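Local coordinates for mutT/nudix family protein (PDB 3I9X) that is a Nudix-family protein that probably hydrolyses a nucleoside diphosphate derivative, its Nudix domain forming a two-fold symmetric pair in the crystal, at the interface of chains A and B. Numbering follows the deposited sequence. Chains: chain A/B, mutT/nudix family protein.

The interface of chains A and B. Residues chain A 28, 76-78; chain B 23, 117.
The A:Asp77-A:Glu78 peptide lies over one face of the B:Trp117 indole, in the loop that opens the Nudix box, between strand 73-75 and helix 82-94. A:Glu78 CA sits over the six-membered ring, 3.7 Å from its centroid and displaced towards the rim, a CH-pi contact. CB of the same glutamate continues over that ring, 4.0 Å from B:Trp117 CE3. Off the outer rim, the carbonyl O of A:Val76 approaches near the ring plane, slightly displaced towards the A:Glu78 side, and touches the ring C-H at B:Trp117 CH2 (3.3 Å from O to CH2). A:Tyr28, on strand 27-40, comes from the other side of the indole plane, off the rim, its CB 4.4 Å from B:Trp117 CZ2.

Beyond the ring, the A:Glu78 carboxylate meets B:Arg23 in a long salt bridge, OE2 to NH1 3.7 Å. OE2 lies in the guanidinium plane, at its edge, but the two charged groups are turned 75° apart and the side chains cross nearly at right angles. The aliphatic part of the arginine adds to the contact, with CD 4.0 Å from A:Glu78 CD.

In A:Glu78, chi1 of 56° sets CG between the backbone N and carbonyl carbon, and the extended chain beyond it carries the carboxylate past the indole to B:Arg23, which bends at chi2 and chi3. Within chain B, the backbone O of B:Arg23 lies at the indole edge. The contact has a two-fold twin with the chains exchanged, though this pairing may not be the biological one.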
loop_
_atom_site.group_PDB
_atom_site.type_symbol
_atom_site.label_atom_id
_atom_site.label_comp_id
_atom_site.label_asym_id
_atom_site.label_seq_id
_atom_site.Cartn_x
_atom_site.Cartn_y
_atom_site.Cartn_z
ATOM N N TYR A 28 -10.236 0.876 6.301
ATOM C CA TYR A 28 -8.972 1.270 5.761
ATOM C C TYR A 28 -8.423 2.301 6.703
ATOM O O TYR A 28 -9.090 3.305 6.945
ATOM C CB TYR A 28 -9.229 1.914 4.388
ATOM C CG TYR A 28 -8.024 2.287 3.580
ATOM C CD1 TYR A 28 -6.880 1.466 3.539
ATOM C CD2 TYR A 28 -8.051 3.411 2.752
ATOM C CE1 TYR A 28 -5.807 1.798 2.748
ATOM C CE2 TYR A 28 -6.977 3.742 1.960
ATOM C CZ TYR A 28 -5.851 2.939 1.941
ATOM O OH TYR A 28 -4.769 3.294 1.126
ATOM N N VAL A 76 -9.397 6.137 7.266
ATOM C CA VAL A 76 -9.478 6.938 6.070
ATOM C C VAL A 76 -10.976 7.059 5.695
ATOM O O VAL A 76 -11.735 6.111 5.832
ATOM C CB VAL A 76 -8.684 6.323 4.863
ATOM C CG1 VAL A 76 -8.878 7.169 3.562
ATOM C CG2 VAL A 76 -7.159 6.170 5.186
ATOM N N ASP A 77 -11.369 8.258 5.278
ATOM C CA ASP A 77 -12.756 8.583 4.884
ATOM C C ASP A 77 -12.944 8.274 3.403
ATOM O O ASP A 77 -12.023 8.478 2.575
ATOM C CB ASP A 77 -13.017 10.093 5.085
ATOM C CG ASP A 77 -14.493 10.471 4.930
ATOM O OD1 ASP A 77 -15.248 10.217 5.900
ATOM O OD2 ASP A 77 -14.875 11.028 3.867
ATOM N N GLU A 78 -14.148 7.816 3.071
ATOM C CA GLU A 78 -14.521 7.526 1.693
ATOM C C GLU A 78 -14.046 8.578 0.726
ATOM O O GLU A 78 -13.636 8.240 -0.379
ATOM C CB GLU A 78 -16.043 7.346 1.552
ATOM C CG GLU A 78 -16.872 8.529 2.058
ATOM C CD GLU A 78 -18.338 8.450 1.661
ATOM O OE1 GLU A 78 -19.182 8.758 2.556
ATOM O OE2 GLU A 78 -18.632 8.106 0.468
ATOM N N ARG B 23 -19.920 3.568 7.092
ATOM C CA ARG B 23 -19.374 3.476 5.706
ATOM C C ARG B 23 -17.984 2.798 5.669
ATOM O O ARG B 23 -17.014 3.347 6.207
ATOM C CB ARG B 23 -19.267 4.883 5.128
ATOM C CG ARG B 23 -18.704 4.971 3.689
ATOM C CD ARG B 23 -19.790 4.874 2.583
ATOM N NE ARG B 23 -19.756 3.607 1.829
ATOM C CZ ARG B 23 -19.306 3.445 0.575
ATOM N NH1 ARG B 23 -18.804 4.460 -0.136
ATOM N NH2 ARG B 23 -19.340 2.235 0.032
ATOM N N TRP B 117 -15.985 2.073 -3.410
ATOM C CA TRP B 117 -14.749 2.473 -2.696
ATOM C C TRP B 117 -13.783 1.273 -2.748
ATOM O O TRP B 117 -13.903 0.334 -1.938
ATOM C CB TRP B 117 -15.102 2.881 -1.253
ATOM C CG TRP B 117 -13.967 3.352 -0.389
ATOM C CD1 TRP B 117 -12.716 3.679 -0.782
ATOM C CD2 TRP B 117 -14.032 3.605 1.020
ATOM N NE1 TRP B 117 -11.977 4.095 0.304
ATOM C CE2 TRP B 117 -12.769 4.059 1.420
ATOM C CE3 TRP B 117 -15.046 3.498 1.976
ATOM C CZ2 TRP B 117 -12.487 4.421 2.742
ATOM C CZ3 TRP B 117 -14.765 3.841 3.301
ATOM C CH2 TRP B 117 -13.500 4.295 3.670
#